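Local atomic coordinates of HP1028 (Helicobacter pylori, PDB entry 4INN), a protein that is of uncertain function but has a lipocalin-type beta-barrel and probably binds or transports a small, largely apolar ligand. Residues S73-D78 and R89-V94; Y65-V70 and K166-D171; L46-S51 and N115-K120; K61-G66 and G93-S98. The protein carries 1 engineered substitution. All blocks are in the same frame, centred on the assembly; numbering follows the deposited sequence.

Contact 4 lies nearest the centre of the chain, where strands 61-69 and 95-104 pair antiparallel through backbone bonds and apolar side chains. Contact 1 sits further out, within the long loop connecting these two strands, and combines main-chain bonds with a salt bridge; it shares Gly93 and Val94 with contact 4. Contact 2 takes the end of strand 61-69, including Tyr65 and Gly66 of contact 4, and covers it with the C-terminal segment through aromatic packing and a water. Contact 3 is a surface contact between two loops, made by a tyrosine face and a selenomethionine. Lys49 of contact 3 reaches Ser73 of contact 1, and Phe116 packs against Asp78 and Asp91.

Contact 1 of 4, residues S73-D78 and R89-V94; sequences SKAKKD and RSDKGV
Asp78 and Arg89 lie side by side and point the same way, closing one end of a hairpin-like pairing within the long loop between strands 61-69 and 95-104 of the lipocalin-type barrel. The carboxylate and guanidinium planes are 28° apart. Arg89 NE gives the main bond of this salt bridge, 2.8 Å to Asp78 OD2, and meets the oxygen on its anti side, while Arg89 NH2 adds a weak one to the same oxygen. Val94 CG1 rests over one guanidinium face. Asp78 is gripped further by Tyr114 at OD1 and Asn81 at OD2, so the buried carboxylate has several polar partners, which would probably favour its ionised form. The backbones join in a single bridge between Lys77 and Ser90, flanked by two bonds: Asp78 N to Arg89 O at 2.9 Å and Asp91 N to Lys76 O at 3.0 Å.

At the Asp91 end, Lys76 and Asp91 are joined by a second hydrogen bond: Lys76 N donates to Asp91 OD1, also at 3.0 Å, arriving 51° out of the carboxylate plane. Asp91 CG stands between its own backbone N and carbonyl carbon (chi1 68°), which folds the acid back toward Lys76 N. Its other oxygen, OD2, has a weak salt bridge to Lys92 NZ, an ammonium group that also pairs with Asp69 on strand 61-69. Ala75 CB fits against the turn, 3.6 Å from Lys92 CG. The turn itself is an ST turn, fixed by Lys92 N donating to Ser90 OG at 3.1 Å.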
loop_
_atom_site.group_PDB
_atom_site.type_symbol
_atom_site.label_atom_id
_atom_site.label_comp_id
_atom_site.label_asym_id
_atom_site.label_seq_id
_atom_site.Cartn_x
_atom_site.Cartn_y
_atom_site.Cartn_z
ATOM N N SER A 73 -5.156 -0.657 -16.324
ATOM C CA SER A 73 -4.866 -2.001 -16.817
ATOM C C SER A 73 -5.395 -3.095 -15.888
ATOM O O SER A 73 -5.752 -2.843 -14.732
ATOM C CB SER A 73 -3.380 -2.191 -17.111
ATOM O OG SER A 73 -2.573 -1.852 -16.009
ATOM N N LYS A 74 -5.479 -4.303 -16.433
ATOM C CA LYS A 74 -6.099 -5.416 -15.744
ATOM C C LYS A 74 -5.163 -5.953 -14.664
ATOM O O LYS A 74 -3.941 -5.958 -14.826
ATOM C CB LYS A 74 -6.500 -6.538 -16.729
ATOM C CG LYS A 74 -6.610 -7.900 -16.052
ATOM C CD LYS A 74 -7.639 -8.864 -16.633
ATOM C CE LYS A 74 -7.843 -10.047 -15.674
ATOM N NZ LYS A 74 -9.150 -10.723 -15.878
ATOM N N ALA A 75 -5.771 -6.388 -13.565
ATOM C CA ALA A 75 -5.094 -7.065 -12.490
ATOM C C ALA A 75 -4.467 -8.367 -12.977
ATOM O O ALA A 75 -5.085 -9.143 -13.695
ATOM C CB ALA A 75 -6.087 -7.370 -11.383
ATOM N N LYS A 76 -3.255 -8.626 -12.522
ATOM C CA LYS A 76 -2.503 -9.784 -12.956
ATOM C C LYS A 76 -2.264 -10.694 -11.758
ATOM O O LYS A 76 -2.668 -10.382 -10.654
ATOM C CB LYS A 76 -1.186 -9.355 -13.643
ATOM C CG LYS A 76 -0.885 -7.866 -13.572
ATOM C CD LYS A 76 0.549 -7.529 -13.932
ATOM C CE LYS A 76 1.533 -7.732 -12.771
ATOM N NZ LYS A 76 2.924 -7.253 -13.082
ATOM N N LYS A 77 -1.622 -11.829 -11.986
ATOM C CA LYS A 77 -1.401 -12.802 -10.932
ATOM C C LYS A 77 -0.079 -12.574 -10.228
ATOM O O LYS A 77 0.845 -11.981 -10.781
ATOM C CB LYS A 77 -1.417 -14.205 -11.520
ATOM C CG LYS A 77 -2.765 -14.623 -12.104
ATOM C CD LYS A 77 -2.743 -16.111 -12.460
ATOM C CE LYS A 77 -4.131 -16.653 -12.792
ATOM N NZ LYS A 77 -4.266 -18.081 -12.390
ATOM N N ASP A 78 0.014 -13.076 -9.010
ATOM C CA ASP A 78 1.215 -12.924 -8.213
ATOM C C ASP A 78 2.288 -13.985 -8.549
ATOM O O ASP A 78 2.645 -14.825 -7.734
ATOM C CB ASP A 78 0.841 -12.990 -6.740
ATOM C CG ASP A 78 1.970 -12.544 -5.838
ATOM O OD1 ASP A 78 2.963 -11.945 -6.311
ATOM O OD2 ASP A 78 1.842 -12.801 -4.645
ATOM N N ARG A 89 -3.145 -15.848 -6.738
ATOM C CA ARG A 89 -3.902 -14.689 -6.278
ATOM C C ARG A 89 -3.605 -13.450 -7.110
ATOM O O ARG A 89 -2.559 -13.340 -7.724
ATOM C CB ARG A 89 -3.579 -14.379 -4.830
ATOM C CG ARG A 89 -2.245 -13.669 -4.664
ATOM C CD ARG A 89 -1.643 -13.887 -3.303
ATOM N NE ARG A 89 -0.446 -13.046 -3.136
ATOM C CZ ARG A 89 -0.152 -12.400 -2.004
ATOM N NH1 ARG A 89 -0.988 -12.496 -0.973
ATOM N NH2 ARG A 89 0.929 -11.623 -1.902
ATOM N N SER A 90 -4.559 -12.527 -7.113
ATOM C CA SER A 90 -4.478 -11.283 -7.852
ATOM C C SER A 90 -3.501 -10.329 -7.169
ATOM O O SER A 90 -3.181 -10.482 -5.991
ATOM C CB SER A 90 -5.874 -10.646 -7.896
ATOM O OG SER A 90 -5.893 -9.439 -8.623
ATOM N N ASP A 91 -3.013 -9.346 -7.907
ATOM C CA ASP A 91 -2.281 -8.257 -7.270
ATOM C C ASP A 91 -3.197 -7.114 -6.810
ATOM O O ASP A 91 -2.726 -6.125 -6.287
ATOM C CB ASP A 91 -1.178 -7.731 -8.179
ATOM C CG ASP A 91 -1.693 -7.015 -9.405
ATOM O OD1 ASP A 91 -2.847 -7.249 -9.846
ATOM O OD2 ASP A 91 -0.894 -6.221 -9.963
ATOM N N LYS A 92 -4.501 -7.276 -6.983
ATOM C CA LYS A 92 -5.469 -6.285 -6.603
ATOM C C LYS A 92 -6.459 -6.879 -5.629
ATOM O O LYS A 92 -6.874 -8.001 -5.791
ATOM C CB LYS A 92 -6.180 -5.778 -7.859
ATOM C CG LYS A 92 -5.261 -4.958 -8.790
ATOM C CD LYS A 92 -4.368 -3.952 -8.034
ATOM C CE LYS A 92 -3.612 -3.005 -8.952
ATOM N NZ LYS A 92 -2.245 -3.481 -9.279
ATOM N N GLY A 93 -6.808 -6.131 -4.592
ATOM C CA GLY A 93 -7.767 -6.597 -3.577
ATOM C C GLY A 93 -7.059 -7.381 -2.501
ATOM O O GLY A 93 -7.687 -7.922 -1.621
ATOM N N VAL A 94 -5.735 -7.405 -2.561
ATOM C CA VAL A 94 -4.915 -8.193 -1.691
ATOM C C VAL A 94 -3.967 -7.287 -0.898
ATOM O O VAL A 94 -3.371 -6.347 -1.431
ATOM C CB VAL A 94 -4.113 -9.206 -2.517
ATOM C CG1 VAL A 94 -3.008 -9.874 -1.697
ATOM C CG2 VAL A 94 -5.062 -10.248 -3.099
#

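Contact 2 of 4, residues Y65-V70 and K166-D171; sequences YGISDV and KRFNLD
The rings of Tyr65 and Phe168 meet obliquely, their planes at 71° and their centroids 5.5 Å apart, with Tyr65 CE1 3.5 Å from Phe168 CD1. Lys166 CD lies over one face of the Phe168 ring, offset toward its rim. Leu170 CD2 comes up to Tyr65 CE2 at 3.8 Å, its side chain roughly at right angles to the tyrosine. Phe168 CG lies opposite its own carbonyl carbon (chi1 -72°), a setting that brings the ring against the CE1 side of Tyr65 and its own CE1 near Ile67 O. Two residues beyond Tyr65, Ile67 CG2 lies 3.4 Å from Lys166 O. A water ties the polar rim together: it accepts from Tyr65 OH at 3.1 Å and donates to Phe168 O at 2.7 Å. The Glu54 carboxylate, salt-bridged to Arg167, lies in weak hydrogen-bonding range of Tyr65 OH and would probably compete with the water for its proton.

Ile67 and Ser68 form a classic beta bulge opposite Phe52 on strand 51-58. The C-terminal segment lies across the outside of the barrel, with Asn169 at the N-cap position of helix 170-174, whose Val173 touches both aromatic side chains, and with Ile39 of strand 38-41 flanking Ile67 and Arg167.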
loop_
_atom_site.group_PDB
_atom_site.type_symbol
_atom_site.label_atom_id
_atom_site.label_comp_id
_atom_site.label_asym_id
_atom_site.label_seq_id
_atom_site.Cartn_x
_atom_site.Cartn_y
_atom_site.Cartn_z
ATOM N N TYR A 65 -4.005 -2.372 0.634
ATOM C CA TYR A 65 -4.191 -3.280 -0.513
ATOM C C TYR A 65 -4.262 -2.452 -1.800
ATOM O O TYR A 65 -4.443 -1.244 -1.741
ATOM C CB TYR A 65 -5.454 -4.141 -0.346
ATOM C CG TYR A 65 -6.748 -3.367 -0.528
ATOM C CD1 TYR A 65 -7.299 -3.193 -1.784
ATOM C CD2 TYR A 65 -7.408 -2.815 0.551
ATOM C CE1 TYR A 65 -8.469 -2.492 -1.965
ATOM C CE2 TYR A 65 -8.589 -2.091 0.371
ATOM C CZ TYR A 65 -9.101 -1.919 -0.890
ATOM O OH TYR A 65 -10.247 -1.192 -1.070
ATOM N N GLY A 66 -4.084 -3.079 -2.958
ATOM C CA GLY A 66 -4.039 -2.344 -4.228
ATOM C C GLY A 66 -5.404 -2.351 -4.894
ATOM O O GLY A 66 -6.101 -3.340 -4.849
ATOM N N ILE A 67 -5.791 -1.245 -5.508
ATOM C CA ILE A 67 -7.087 -1.151 -6.141
ATOM C C ILE A 67 -6.933 -1.389 -7.643
ATOM O O ILE A 67 -7.484 -2.334 -8.182
ATOM C CB ILE A 67 -7.724 0.219 -5.830
ATOM C CG1 ILE A 67 -8.155 0.256 -4.365
ATOM C CG2 ILE A 67 -8.895 0.521 -6.768
ATOM C CD1 ILE A 67 -8.529 1.633 -3.908
ATOM N N SER A 68 -6.159 -0.531 -8.298
ATOM C CA SER A 68 -5.836 -0.671 -9.724
ATOM C C SER A 68 -4.643 0.212 -10.061
ATOM O O SER A 68 -4.247 1.078 -9.276
ATOM C CB SER A 68 -7.018 -0.283 -10.617
ATOM O OG SER A 68 -7.465 1.047 -10.329
ATOM N N ASP A 69 -4.082 -0.012 -11.237
ATOM C CA ASP A 69 -3.045 0.831 -11.768
ATOM C C ASP A 69 -3.688 2.054 -12.341
ATOM O O ASP A 69 -4.820 2.030 -12.792
ATOM C CB ASP A 69 -2.255 0.110 -12.870
ATOM C CG ASP A 69 -1.427 -1.076 -12.336
ATOM O OD1 ASP A 69 -1.145 -1.997 -13.143
ATOM O OD2 ASP A 69 -1.072 -1.104 -11.127
ATOM N N VAL A 70 -2.926 3.128 -12.343
ATOM C CA VAL A 70 -3.397 4.406 -12.826
ATOM C C VAL A 70 -3.911 4.338 -14.251
ATOM O O VAL A 70 -4.880 5.005 -14.590
ATOM C CB VAL A 70 -2.268 5.435 -12.752
ATOM C CG1 VAL A 70 -2.640 6.706 -13.474
ATOM C CG2 VAL A 70 -1.970 5.740 -11.300
ATOM N N LYS A 166 -12.936 1.448 -7.435
ATOM C CA LYS A 166 -13.611 0.446 -6.642
ATOM C C LYS A 166 -12.998 0.271 -5.247
ATOM O O LYS A 166 -11.821 -0.077 -5.103
ATOM C CB LYS A 166 -13.517 -0.875 -7.355
ATOM C CG LYS A 166 -14.407 -1.939 -6.747
ATOM C CD LYS A 166 -13.721 -3.266 -6.689
ATOM C CE LYS A 166 -14.511 -4.321 -7.389
ATOM N NZ LYS A 166 -15.078 -5.292 -6.452
ATOM N N ARG A 167 -13.814 0.507 -4.229
ATOM C CA ARG A 167 -13.469 0.219 -2.843
ATOM C C ARG A 167 -13.967 -1.202 -2.506
ATOM O O ARG A 167 -15.160 -1.470 -2.457
ATOM C CB ARG A 167 -14.047 1.283 -1.893
ATOM C CG ARG A 167 -13.317 2.638 -1.921
ATOM C CD ARG A 167 -12.893 3.090 -0.528
ATOM N NE ARG A 167 -14.029 3.630 0.214
ATOM C CZ ARG A 167 -14.196 3.570 1.546
ATOM N NH1 ARG A 167 -13.289 2.986 2.325
ATOM N NH2 ARG A 167 -15.297 4.099 2.104
ATOM N N PHE A 168 -13.003 -2.096 -2.281
ATOM C CA PHE A 168 -13.227 -3.522 -2.027
ATOM C C PHE A 168 -13.748 -3.703 -0.628
ATOM O O PHE A 168 -13.376 -2.962 0.260
ATOM C CB PHE A 168 -11.897 -4.302 -2.165
ATOM C CG PHE A 168 -11.405 -4.441 -3.578
ATOM C CD1 PHE A 168 -10.957 -3.356 -4.285
ATOM C CD2 PHE A 168 -11.361 -5.691 -4.196
ATOM C CE1 PHE A 168 -10.481 -3.508 -5.603
ATOM C CE2 PHE A 168 -10.906 -5.851 -5.503
ATOM C CZ PHE A 168 -10.470 -4.761 -6.214
ATOM N N ASN A 169 -14.570 -4.708 -0.385
ATOM C CA ASN A 169 -14.963 -4.893 1.005
ATOM C C ASN A 169 -13.818 -5.495 1.819
ATOM O O ASN A 169 -12.983 -6.286 1.324
ATOM C CB ASN A 169 -16.303 -5.626 1.186
ATOM C CG ASN A 169 -16.139 -7.060 1.510
ATOM O OD1 ASN A 169 -15.374 -7.732 0.860
ATOM N ND2 ASN A 169 -16.893 -7.553 2.457
ATOM N N LEU A 170 -13.786 -5.073 3.068
ATOM C CA LEU A 170 -12.592 -5.162 3.875
ATOM C C LEU A 170 -12.505 -6.416 4.659
ATOM O O LEU A 170 -11.415 -6.843 4.962
ATOM C CB LEU A 170 -12.494 -3.962 4.799
ATOM C CG LEU A 170 -12.223 -2.669 4.022
ATOM C CD1 LEU A 170 -12.243 -1.509 4.998
ATOM C CD2 LEU A 170 -10.909 -2.704 3.261
ATOM N N ASP A 171 -13.636 -7.035 4.972
ATOM C CA ASP A 171 -13.621 -8.369 5.583
ATOM C C ASP A 171 -12.969 -9.362 4.626
ATOM O O ASP A 171 -12.154 -10.171 5.012
ATOM C CB ASP A 171 -15.040 -8.825 5.947
ATOM C CG ASP A 171 -15.602 -8.104 7.188
ATOM O OD1 ASP A 171 -15.049 -7.047 7.650
ATOM O OD2 ASP A 171 -16.623 -8.616 7.712
HETATM O O HOH W 1 -12.626 -0.395 0.710
#

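Contact 3 of 4, residues L46-S51 and N115-K120; sequences LYMKSS and NFYDGK
Met48 and Tyr117 bring their backbones to 6.6 Å, CA to CA, where the loop ahead of strand 51-58 passes the turn between strands 107-115 and 120-128 without beta pairing. Tyr117 carries the contact. Met48 CA sits over the middle of the Tyr117 ring, 3.9 Å from the centroid and 6° off the normal, a CH-pi contact, and Met48 CG continues along the same ring, 3.8 Å from Tyr117 CG. Tyr47 slides past Tyr117 in the opposite direction, its CE1 4.0 Å from Tyr117 CB. Met48, a selenomethionine here, bends at its last torsion (chi3 46°), which turns CE to the Asn115 amide, 3.6 Å from Asn115 OD1. Asp118 braces the turn from within: its OD2 accepts from Lys120 N at 3.2 Å in an Asx turn and has a weak bond from Asn115 ND2. Asn115 O receives both Asp118 N and Gly119 N.

Between the two segments the adhesion is therefore dispersive and CH-pi, while the Asp118 OD2 and Asn115 O bonds stay within the turn. Contact of this kind sets few directional demands, and the Met48 side chain also borders a bound polyethylene glycol fragment, probably from the crystallisation liquor, which may merely mark the pocket.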
loop_
_atom_site.group_PDB
_atom_site.type_symbol
_atom_site.label_atom_id
_atom_site.label_comp_id
_atom_site.label_asym_id
_atom_site.label_seq_id
_atom_site.Cartn_x
_atom_site.Cartn_y
_atom_site.Cartn_z
ATOM N N LEU A 46 10.932 2.968 -11.726
ATOM C CA LEU A 46 11.378 1.919 -12.655
ATOM C C LEU A 46 10.212 1.211 -13.360
ATOM O O LEU A 46 9.354 1.882 -13.927
ATOM C CB LEU A 46 12.341 0.959 -11.951
ATOM C CG LEU A 46 13.852 1.218 -12.139
ATOM C CD1 LEU A 46 14.205 2.689 -12.292
ATOM C CD2 LEU A 46 14.644 0.577 -10.992
ATOM N N TYR A 47 10.179 -0.120 -13.307
ATOM C CA TYR A 47 9.122 -0.922 -13.927
ATOM C C TYR A 47 7.887 -1.032 -13.025
ATOM O O TYR A 47 6.925 -1.729 -13.372
ATOM C CB TYR A 47 9.640 -2.336 -14.315
ATOM C CG TYR A 47 10.523 -2.933 -13.253
ATOM C CD1 TYR A 47 9.970 -3.562 -12.140
ATOM C CD2 TYR A 47 11.909 -2.820 -13.331
ATOM C CE1 TYR A 47 10.772 -4.068 -11.141
ATOM C CE2 TYR A 47 12.716 -3.321 -12.331
ATOM C CZ TYR A 47 12.137 -3.937 -11.237
ATOM O OH TYR A 47 12.927 -4.438 -10.244
HETATM N N MSE A 48 7.894 -0.321 -11.896
HETATM C CA MSE A 48 6.763 -0.331 -10.964
HETATM C C MSE A 48 5.929 0.874 -11.258
HETATM O O MSE A 48 6.329 2.009 -10.997
HETATM C CB MSE A 48 7.239 -0.362 -9.515
HETATM C CG MSE A 48 8.320 -1.442 -9.316
HETATM SE SE MSE A 48 9.333 -1.223 -7.634
HETATM C CE MSE A 48 7.663 -0.944 -6.609
ATOM N N LYS A 49 4.750 0.627 -11.801
ATOM C CA LYS A 49 3.808 1.685 -12.199
ATOM C C LYS A 49 3.064 2.315 -11.053
ATOM O O LYS A 49 2.707 1.673 -10.085
ATOM C CB LYS A 49 2.738 1.121 -13.140
ATOM C CG LYS A 49 3.262 0.651 -14.491
ATOM C CD LYS A 49 2.127 0.467 -15.494
ATOM C CE LYS A 49 1.370 -0.839 -15.272
ATOM N NZ LYS A 49 0.261 -0.987 -16.273
ATOM N N SER A 50 2.798 3.589 -11.210
ATOM C CA SER A 50 1.842 4.294 -10.374
ATOM C C SER A 50 0.580 3.435 -10.192
ATOM O O SER A 50 0.039 2.882 -11.159
ATOM C CB SER A 50 1.481 5.634 -11.022
ATOM O OG SER A 50 0.911 6.501 -10.058
ATOM N N SER A 51 0.140 3.283 -8.951
ATOM C CA SER A 51 -1.090 2.538 -8.674
ATOM C C SER A 51 -1.863 3.224 -7.592
ATOM O O SER A 51 -1.336 4.085 -6.897
ATOM C CB SER A 51 -0.811 1.062 -8.339
ATOM O OG SER A 51 -0.201 0.917 -7.069
ATOM N N ASN A 115 6.164 -6.798 -2.408
ATOM C CA ASN A 115 6.204 -6.141 -3.720
ATOM C C ASN A 115 6.002 -7.114 -4.891
ATOM O O ASN A 115 6.862 -7.930 -5.176
ATOM C CB ASN A 115 7.531 -5.434 -3.876
ATOM C CG ASN A 115 7.642 -4.709 -5.188
ATOM O OD1 ASN A 115 6.655 -4.239 -5.722
ATOM N ND2 ASN A 115 8.848 -4.604 -5.707
ATOM N N PHE A 116 4.868 -6.995 -5.573
ATOM C CA PHE A 116 4.438 -7.935 -6.619
ATOM C C PHE A 116 5.378 -7.963 -7.813
ATOM O O PHE A 116 5.533 -9.001 -8.448
ATOM C CB PHE A 116 3.022 -7.563 -7.100
ATOM C CG PHE A 116 1.959 -7.953 -6.140
ATOM C CD1 PHE A 116 1.316 -9.178 -6.257
ATOM C CD2 PHE A 116 1.612 -7.118 -5.079
ATOM C CE1 PHE A 116 0.331 -9.549 -5.349
ATOM C CE2 PHE A 116 0.628 -7.500 -4.161
ATOM C CZ PHE A 116 -0.001 -8.721 -4.293
ATOM N N TYR A 117 6.014 -6.819 -8.099
ATOM C CA TYR A 117 6.969 -6.695 -9.215
ATOM C C TYR A 117 8.294 -7.409 -9.018
ATOM O O TYR A 117 9.069 -7.494 -9.955
ATOM C CB TYR A 117 7.261 -5.230 -9.524
ATOM C CG TYR A 117 6.045 -4.452 -9.944
ATOM C CD1 TYR A 117 5.642 -4.414 -11.281
ATOM C CD2 TYR A 117 5.289 -3.760 -9.006
ATOM C CE1 TYR A 117 4.516 -3.709 -11.676
ATOM C CE2 TYR A 117 4.166 -3.043 -9.391
ATOM C CZ TYR A 117 3.784 -3.019 -10.729
ATOM O OH TYR A 117 2.653 -2.308 -11.103
ATOM N N ASP A 118 8.579 -7.932 -7.830
ATOM C CA ASP A 118 9.851 -8.649 -7.626
ATOM C C ASP A 118 9.821 -9.786 -6.609
ATOM O O ASP A 118 10.772 -10.578 -6.525
ATOM C CB ASP A 118 10.965 -7.639 -7.314
ATOM C CG ASP A 118 10.903 -7.073 -5.881
ATOM O OD1 ASP A 118 11.960 -6.605 -5.408
ATOM O OD2 ASP A 118 9.840 -7.090 -5.214
ATOM N N GLY A 119 8.730 -9.889 -5.852
ATOM C CA GLY A 119 8.530 -11.009 -4.930
ATOM C C GLY A 119 9.166 -10.837 -3.571
ATOM O O GLY A 119 9.137 -11.765 -2.732
ATOM N N LYS A 120 9.719 -9.651 -3.333
ATOM C CA LYS A 120 10.425 -9.343 -2.087
ATOM C C LYS A 120 9.586 -8.514 -1.131
ATOM O O LYS A 120 8.707 -7.760 -1.552
ATOM C CB LYS A 120 11.729 -8.603 -2.383
ATOM C CG LYS A 120 12.838 -9.467 -2.965
ATOM C CD LYS A 120 13.948 -8.566 -3.478
ATOM C CE LYS A 120 15.075 -9.350 -4.139
ATOM N NZ LYS A 120 15.837 -8.482 -5.087
#

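Contact 4 of 4, residues K61-G66 and G93-S98; sequences KFYAYG and GVVFLS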
loop_
_atom_site.group_PDB
_atom_site.type_symbol
_atom_site.label_atom_id
_atom_site.label_comp_id
_atom_site.label_asym_id
_atom_site.label_seq_id
_atom_site.Cartn_x
_atom_site.Cartn_y
_atom_site.Cartn_z
ATOM N N LYS A 61 -3.707 -1.575 14.060
ATOM C CA LYS A 61 -2.585 -1.361 13.148
ATOM C C LYS A 61 -3.124 -1.073 11.761
ATOM O O LYS A 61 -4.287 -1.382 11.460
ATOM C CB LYS A 61 -1.662 -2.577 13.084
ATOM C CG LYS A 61 -1.213 -3.172 14.411
ATOM C CD LYS A 61 -0.380 -4.415 14.152
ATOM C CE LYS A 61 -0.214 -5.290 15.382
ATOM N NZ LYS A 61 0.937 -4.845 16.210
ATOM N N PHE A 62 -2.260 -0.510 10.914
ATOM C CA PHE A 62 -2.641 -0.090 9.560
ATOM C C PHE A 62 -2.099 -1.016 8.504
ATOM O O PHE A 62 -1.009 -1.572 8.658
ATOM C CB PHE A 62 -2.233 1.360 9.336
ATOM C CG PHE A 62 -2.912 2.276 10.300
ATOM C CD1 PHE A 62 -4.152 2.839 9.991
ATOM C CD2 PHE A 62 -2.394 2.461 11.600
ATOM C CE1 PHE A 62 -4.790 3.641 10.918
ATOM C CE2 PHE A 62 -3.063 3.251 12.524
ATOM C CZ PHE A 62 -4.253 3.838 12.188
ATOM N N TYR A 63 -2.907 -1.192 7.461
ATOM C CA TYR A 63 -2.633 -2.124 6.394
ATOM C C TYR A 63 -2.938 -1.419 5.073
ATOM O O TYR A 63 -3.591 -0.400 5.087
ATOM C CB TYR A 63 -3.561 -3.340 6.522
ATOM C CG TYR A 63 -3.428 -4.130 7.786
ATOM C CD1 TYR A 63 -2.700 -5.308 7.814
ATOM C CD2 TYR A 63 -4.040 -3.701 8.966
ATOM C CE1 TYR A 63 -2.559 -6.037 8.975
ATOM C CE2 TYR A 63 -3.913 -4.418 10.132
ATOM C CZ TYR A 63 -3.175 -5.580 10.126
ATOM O OH TYR A 63 -3.047 -6.279 11.289
ATOM N N ALA A 64 -2.506 -1.983 3.940
ATOM C CA ALA A 64 -2.922 -1.486 2.632
ATOM C C ALA A 64 -3.083 -2.594 1.582
ATOM O O ALA A 64 -2.366 -3.615 1.627
ATOM C CB ALA A 64 -1.931 -0.448 2.125
ATOM N N TYR A 65 -4.005 -2.372 0.634
ATOM C CA TYR A 65 -4.191 -3.280 -0.513
ATOM C C TYR A 65 -4.262 -2.452 -1.800
ATOM O O TYR A 65 -4.443 -1.244 -1.741
ATOM C CB TYR A 65 -5.454 -4.141 -0.346
ATOM C CG TYR A 65 -6.748 -3.367 -0.528
ATOM C CD1 TYR A 65 -7.299 -3.193 -1.784
ATOM C CD2 TYR A 65 -7.408 -2.815 0.551
ATOM C CE1 TYR A 65 -8.469 -2.492 -1.965
ATOM C CE2 TYR A 65 -8.589 -2.091 0.371
ATOM C CZ TYR A 65 -9.101 -1.919 -0.890
ATOM O OH TYR A 65 -10.247 -1.192 -1.070
ATOM N N GLY A 66 -4.084 -3.079 -2.958
ATOM C CA GLY A 66 -4.039 -2.344 -4.228
ATOM C C GLY A 66 -5.404 -2.351 -4.894
ATOM O O GLY A 66 -6.101 -3.340 -4.849
ATOM N N GLY A 93 -6.808 -6.131 -4.592
ATOM C CA GLY A 93 -7.767 -6.597 -3.577
ATOM C C GLY A 93 -7.059 -7.381 -2.501
ATOM O O GLY A 93 -7.687 -7.922 -1.621
ATOM N N VAL A 94 -5.735 -7.405 -2.561
ATOM C CA VAL A 94 -4.915 -8.193 -1.691
ATOM C C VAL A 94 -3.967 -7.287 -0.898
ATOM O O VAL A 94 -3.371 -6.347 -1.431
ATOM C CB VAL A 94 -4.113 -9.206 -2.517
ATOM C CG1 VAL A 94 -3.008 -9.874 -1.697
ATOM C CG2 VAL A 94 -5.062 -10.248 -3.099
ATOM N N VAL A 95 -3.818 -7.622 0.379
ATOM C CA VAL A 95 -2.971 -6.920 1.297
ATOM C C VAL A 95 -1.521 -7.120 0.965
ATOM O O VAL A 95 -1.016 -8.238 1.010
ATOM C CB VAL A 95 -3.194 -7.416 2.718
ATOM C CG1 VAL A 95 -2.118 -6.879 3.644
ATOM C CG2 VAL A 95 -4.582 -7.021 3.192
ATOM N N PHE A 96 -0.848 -6.019 0.649
ATOM C CA PHE A 96 0.601 -6.043 0.423
ATOM C C PHE A 96 1.361 -5.344 1.542
ATOM O O PHE A 96 2.578 -5.510 1.646
ATOM C CB PHE A 96 0.952 -5.427 -0.932
ATOM C CG PHE A 96 0.772 -3.942 -0.996
ATOM C CD1 PHE A 96 1.820 -3.101 -0.703
ATOM C CD2 PHE A 96 -0.440 -3.403 -1.367
ATOM C CE1 PHE A 96 1.666 -1.753 -0.734
ATOM C CE2 PHE A 96 -0.617 -2.027 -1.405
ATOM C CZ PHE A 96 0.446 -1.196 -1.077
ATOM N N LEU A 97 0.659 -4.568 2.372
ATOM C CA LEU A 97 1.297 -3.843 3.471
ATOM C C LEU A 97 0.563 -4.162 4.749
ATOM O O LEU A 97 -0.648 -4.118 4.791
ATOM C CB LEU A 97 1.284 -2.341 3.200
ATOM C CG LEU A 97 1.752 -1.310 4.237
ATOM C CD1 LEU A 97 2.946 -1.759 5.049
ATOM C CD2 LEU A 97 2.162 -0.043 3.521
ATOM N N SER A 98 1.306 -4.493 5.788
ATOM C CA SER A 98 0.730 -4.838 7.070
ATOM C C SER A 98 1.607 -4.372 8.214
ATOM O O SER A 98 2.785 -4.076 8.023
ATOM C CB SER A 98 0.536 -6.351 7.155
ATOM O OG SER A 98 1.496 -7.003 6.362
#
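Ala64 and Leu97 form an antiparallel hydrogen-bonded pair between strands 61-69 and 95-104, next-door neighbours in the up-and-down, eight-stranded lipocalin-type barrel. The axes of the short segments 61-66 and 95-98 run 157° apart, N to C.

The backbone bonds centre on a classic beta bulge in which Phe96 and Leu97 both face Ala64. Ala64 O is gripped twice, by Phe96 N at 3.0 Å in the carbonyl plane and by Leu97 N at 3.3 Å, tilted from it. Ala64 N donates to Leu97 O at 3.0 Å from above the carbonyl plane. Further along, Gly93 N reaches Gly66 O at 2.9 Å as the second chain enters its strand; the positive phi of Gly93 (87°) favours glycine here. CA-H...O contacts fill in between these bonds, including Val95 CA to Ala64 O.

Carbon-to-carbon packing divides between the two sides of the sheet. Ala64 CB and Leu97 CB, 3.9 Å apart, point toward the barrel centre, where Leu97 also touches Phe55. Outside, Tyr63 CD1 lies 3.5 Å from Ser98 CB, and Val95 CG1 comes to the edge of the Tyr63 ring; Val95 also touches Val173 of helix 170-174.

Among the aromatic contacts, a chi1 of 71° tucks the Phe96 ring over its own main chain and swings it back against strand 61-69. Its edge then meets the peptide joining Tyr65 to Gly66, with Phe96 CE2 3.7 Å from Tyr65 C, while Phe96 CZ lies 4.1 Å from Ala64 CB.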